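PDB 3WMR: proline iminopeptidase from Streptomyces halstedii, which probably releases N-terminal proline from peptides, as a serine-type amidohydrolase of the peptidase S33 family with the alpha/beta hydrolase fold. Local coordinates for residues N84-W98 with E219-N231. Residues are numbered along the deposited sequence; the frame is centred on the assembly and turned at random.
Sequences NGGSTHLPEKGEDFW and EIYNDPTVYTTMN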
# COMPACT_ATOMS: atom_id res chain seq x y z
N ASN A 84 -0.19 10.76 -9.21
CA ASN A 84 0.23 9.74 -10.18
C ASN A 84 -0.93 8.97 -10.81
O ASN A 84 -2.08 9.13 -10.41
CB ASN A 84 1.22 8.75 -9.53
CG ASN A 84 2.30 8.29 -10.49
OD1 ASN A 84 2.40 8.78 -11.62
ND2 ASN A 84 3.13 7.35 -10.06
N GLY A 85 -0.62 8.16 -11.82
CA GLY A 85 -1.63 7.40 -12.53
C GLY A 85 -2.65 8.30 -13.21
O GLY A 85 -2.29 9.34 -13.80
N GLY A 86 -3.92 7.93 -13.11
CA GLY A 86 -5.00 8.63 -13.80
C GLY A 86 -5.43 9.91 -13.12
O GLY A 86 -6.26 10.64 -13.67
N SER A 87 -4.90 10.19 -11.94
CA SER A 87 -5.24 11.41 -11.21
C SER A 87 -4.38 12.58 -11.69
O SER A 87 -3.49 12.39 -12.51
CB SER A 87 -5.07 11.18 -9.70
OG SER A 87 -5.88 10.08 -9.30
N THR A 88 -4.65 13.78 -11.19
CA THR A 88 -3.89 14.97 -11.59
C THR A 88 -2.41 14.81 -11.18
O THR A 88 -2.11 14.49 -10.04
CB THR A 88 -4.47 16.26 -10.95
OG1 THR A 88 -5.89 16.30 -11.14
CG2 THR A 88 -3.84 17.52 -11.56
N HIS A 89 -1.52 15.03 -12.15
CA HIS A 89 -0.08 15.09 -11.88
C HIS A 89 0.29 16.51 -11.54
O HIS A 89 -0.19 17.44 -12.16
CB HIS A 89 0.71 14.61 -13.10
CG HIS A 89 0.50 13.17 -13.41
ND1 HIS A 89 1.51 12.24 -13.34
CD2 HIS A 89 -0.62 12.49 -13.74
CE1 HIS A 89 1.03 11.05 -13.64
NE2 HIS A 89 -0.26 11.17 -13.89
N LEU A 90 1.13 16.67 -10.51
CA LEU A 90 1.59 17.98 -10.09
C LEU A 90 3.12 17.95 -9.93
O LEU A 90 3.62 18.07 -8.81
CB LEU A 90 0.92 18.39 -8.77
CG LEU A 90 -0.61 18.43 -8.73
CD1 LEU A 90 -1.21 17.03 -8.73
CD2 LEU A 90 -1.08 19.18 -7.49
N PRO A 91 3.85 17.80 -11.05
CA PRO A 91 5.32 17.70 -10.99
C PRO A 91 5.99 18.85 -10.24
O PRO A 91 7.04 18.64 -9.64
CB PRO A 91 5.74 17.71 -12.46
CG PRO A 91 4.53 17.28 -13.22
CD PRO A 91 3.35 17.77 -12.43
N GLU A 92 5.40 20.04 -10.29
CA GLU A 92 6.03 21.23 -9.69
C GLU A 92 5.50 21.55 -8.27
O GLU A 92 5.74 22.64 -7.76
CB GLU A 92 5.91 22.44 -10.64
CG GLU A 92 7.05 22.52 -11.65
CD GLU A 92 7.06 23.80 -12.49
OE1 GLU A 92 6.32 24.77 -12.17
OE2 GLU A 92 7.82 23.84 -13.48
N LYS A 93 4.81 20.60 -7.65
CA LYS A 93 4.52 20.70 -6.22
C LYS A 93 5.61 19.98 -5.44
O LYS A 93 6.06 18.90 -5.83
CB LYS A 93 3.14 20.10 -5.89
CG LYS A 93 1.97 20.95 -6.37
CD LYS A 93 1.82 22.23 -5.56
CE LYS A 93 0.50 22.94 -5.84
NZ LYS A 93 0.51 23.61 -7.16
N GLY A 94 6.03 20.59 -4.33
CA GLY A 94 7.16 20.11 -3.54
C GLY A 94 6.79 19.52 -2.19
O GLY A 94 5.63 19.21 -1.92
N GLU A 95 7.80 19.39 -1.34
CA GLU A 95 7.71 18.64 -0.09
C GLU A 95 6.55 19.04 0.82
O GLU A 95 5.91 18.16 1.40
CB GLU A 95 9.02 18.80 0.71
CG GLU A 95 10.25 18.18 0.06
CD GLU A 95 11.41 18.09 1.02
OE1 GLU A 95 11.51 18.95 1.92
OE2 GLU A 95 12.23 17.16 0.88
N ASP A 96 6.29 20.34 0.95
CA ASP A 96 5.26 20.78 1.90
C ASP A 96 3.83 20.64 1.37
O ASP A 96 2.87 20.83 2.13
CB ASP A 96 5.54 22.21 2.43
CG ASP A 96 5.65 23.25 1.33
OD1 ASP A 96 5.19 23.01 0.20
OD2 ASP A 96 6.21 24.33 1.62
N PHE A 97 3.69 20.31 0.08
CA PHE A 97 2.38 20.01 -0.52
C PHE A 97 1.98 18.54 -0.35
O PHE A 97 0.79 18.23 -0.25
CB PHE A 97 2.38 20.35 -2.01
CG PHE A 97 1.07 20.05 -2.70
CD1 PHE A 97 0.90 18.88 -3.42
CD2 PHE A 97 0.01 20.95 -2.63
CE1 PHE A 97 -0.30 18.60 -4.05
CE2 PHE A 97 -1.19 20.68 -3.26
CZ PHE A 97 -1.34 19.50 -3.98
N TRP A 98 2.97 17.64 -0.35
CA TRP A 98 2.70 16.21 -0.31
C TRP A 98 2.66 15.72 1.13
O TRP A 98 3.68 15.32 1.70
CB TRP A 98 3.74 15.44 -1.14
CG TRP A 98 3.71 15.83 -2.59
CD1 TRP A 98 4.69 16.50 -3.28
CD2 TRP A 98 2.65 15.60 -3.52
NE1 TRP A 98 4.30 16.69 -4.58
CE2 TRP A 98 3.06 16.14 -4.76
CE3 TRP A 98 1.40 14.98 -3.43
CZ2 TRP A 98 2.26 16.08 -5.90
CZ3 TRP A 98 0.61 14.92 -4.58
CH2 TRP A 98 1.04 15.47 -5.79
N GLU A 219 4.80 3.36 -13.87
CA GLU A 219 4.08 4.60 -13.55
C GLU A 219 4.90 5.46 -12.59
O GLU A 219 4.89 6.70 -12.67
CB GLU A 219 2.70 4.31 -12.95
CG GLU A 219 1.70 3.71 -13.93
CD GLU A 219 1.03 4.75 -14.83
OE1 GLU A 219 0.90 5.93 -14.45
OE2 GLU A 219 0.61 4.37 -15.93
N ILE A 220 5.62 4.80 -11.68
CA ILE A 220 6.50 5.50 -10.75
C ILE A 220 7.69 6.13 -11.50
O ILE A 220 8.05 7.30 -11.28
CB ILE A 220 6.98 4.55 -9.64
CG1 ILE A 220 5.78 4.07 -8.80
CG2 ILE A 220 7.98 5.25 -8.73
CD1 ILE A 220 6.08 2.98 -7.80
N TYR A 221 8.31 5.35 -12.39
CA TYR A 221 9.38 5.90 -13.22
C TYR A 221 8.94 7.13 -13.99
O TYR A 221 9.70 8.09 -14.11
CB TYR A 221 9.88 4.86 -14.22
CG TYR A 221 10.86 5.47 -15.22
CD1 TYR A 221 12.18 5.70 -14.87
CD2 TYR A 221 10.43 5.84 -16.49
CE1 TYR A 221 13.07 6.27 -15.78
CE2 TYR A 221 11.31 6.41 -17.40
CZ TYR A 221 12.63 6.63 -17.04
OH TYR A 221 13.51 7.20 -17.95
N ASN A 222 7.74 7.10 -14.55
CA ASN A 222 7.33 8.17 -15.46
C ASN A 222 6.92 9.44 -14.75
O ASN A 222 7.08 10.52 -15.30
CB ASN A 222 6.25 7.68 -16.43
CG ASN A 222 6.83 6.87 -17.59
OD1 ASN A 222 7.67 7.36 -18.37
ND2 ASN A 222 6.39 5.61 -17.71
N ASP A 223 6.39 9.33 -13.52
CA ASP A 223 6.28 10.52 -12.65
C ASP A 223 6.64 10.16 -11.21
O ASP A 223 5.79 9.75 -10.43
CB ASP A 223 4.90 11.17 -12.72
CG ASP A 223 4.88 12.56 -12.10
OD1 ASP A 223 5.85 12.92 -11.38
OD2 ASP A 223 3.89 13.29 -12.32
N PRO A 224 7.93 10.32 -10.86
CA PRO A 224 8.39 9.88 -9.56
C PRO A 224 8.21 10.95 -8.47
O PRO A 224 8.71 10.77 -7.37
CB PRO A 224 9.87 9.59 -9.81
CG PRO A 224 10.26 10.59 -10.85
CD PRO A 224 9.02 10.91 -11.65
N THR A 225 7.51 12.03 -8.79
CA THR A 225 7.37 13.18 -7.88
C THR A 225 7.01 12.73 -6.47
O THR A 225 7.76 12.98 -5.52
CB THR A 225 6.31 14.17 -8.39
OG1 THR A 225 6.66 14.63 -9.70
CG2 THR A 225 6.18 15.37 -7.46
N VAL A 226 5.89 12.01 -6.35
CA VAL A 226 5.30 11.68 -5.04
C VAL A 226 6.16 10.67 -4.28
O VAL A 226 6.53 10.91 -3.13
CB VAL A 226 3.86 11.16 -5.19
CG1 VAL A 226 3.24 10.81 -3.84
CG2 VAL A 226 2.98 12.17 -5.92
N TYR A 227 6.46 9.56 -4.93
CA TYR A 227 7.26 8.48 -4.33
C TYR A 227 8.64 8.96 -3.86
O TYR A 227 9.06 8.62 -2.75
CB TYR A 227 7.41 7.32 -5.34
CG TYR A 227 8.00 6.03 -4.80
CD1 TYR A 227 7.20 5.09 -4.16
CD2 TYR A 227 9.34 5.72 -4.99
CE1 TYR A 227 7.73 3.90 -3.69
CE2 TYR A 227 9.88 4.53 -4.51
CZ TYR A 227 9.07 3.63 -3.87
OH TYR A 227 9.58 2.45 -3.40
N THR A 228 9.35 9.72 -4.70
CA THR A 228 10.69 10.20 -4.35
C THR A 228 10.61 11.29 -3.27
O THR A 228 11.45 11.33 -2.39
CB THR A 228 11.52 10.65 -5.58
OG1 THR A 228 10.91 11.77 -6.23
CG2 THR A 228 11.71 9.48 -6.59
N THR A 229 9.56 12.12 -3.30
CA THR A 229 9.37 13.13 -2.26
C THR A 229 9.09 12.50 -0.90
O THR A 229 9.80 12.78 0.07
CB THR A 229 8.23 14.10 -2.61
OG1 THR A 229 8.54 14.77 -3.82
CG2 THR A 229 8.06 15.16 -1.50
N MET A 230 8.10 11.61 -0.84
CA MET A 230 7.62 11.12 0.45
C MET A 230 8.36 9.89 0.94
O MET A 230 8.59 9.75 2.14
CB MET A 230 6.11 10.87 0.38
CG MET A 230 5.31 12.10 -0.04
SD MET A 230 3.52 11.94 0.21
CE MET A 230 3.42 12.13 1.99
N ASN A 231 8.74 9.00 0.03
CA ASN A 231 9.40 7.75 0.39
C ASN A 231 10.92 7.72 0.17
O ASN A 231 11.68 7.57 1.12
CB ASN A 231 8.75 6.56 -0.33
CG ASN A 231 9.48 5.25 -0.08
OD1 ASN A 231 10.37 4.84 -0.86
ND2 ASN A 231 9.16 4.62 1.02
O HOH W 1 2.79 14.68 -9.91
O HOH W 2 12.03 14.32 0.25
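Trp98 packs against helix 225-230, and His89 binds Asp223 just before that helix. In this alpha/beta hydrolase fold the contact joins the loop after strand 76-80 to helices 211-222 and 225-230 and the turn between them. Val226 CG2 makes a CH-pi contact over the Trp98 six-membered ring, 3.8 Å from its centroid. Phe97 CD1 lies over the opposite face. Thr225 CG2 approaches NE1 of Trp98 obliquely at 3.7 Å, and Met230 SD lies beside Trp98 CB. Trp98 NE1 donates to Lys93 O at 3.1 Å, from above the carbonyl plane. Replacing Trp98 by an alanine is likely to open a gap beside Val226 CG2 and leave Lys93 O without its indole donor. His89 ND1 donates to the anti lone pair of Asp223 OD2 at 2.8 Å, with ring and carboxylate nearly coplanar (21°). NE2 of His89 donates to Gly85 O at 2.7 Å, so both ring nitrogens are gripped. Asn84 ND2 reaches Glu219 O only weakly; its stronger partner is Gly57 O. Further out, a water links Leu90 N to Asp223 OD2. With Asp223 CG anti to the backbone N (chi1 -166°), its OD1 meets Thr225 N in an Asx turn. The same OD1 accepts a hydrogen bond from Thr225 OG1 on its syn lone pair at 2.5 Å.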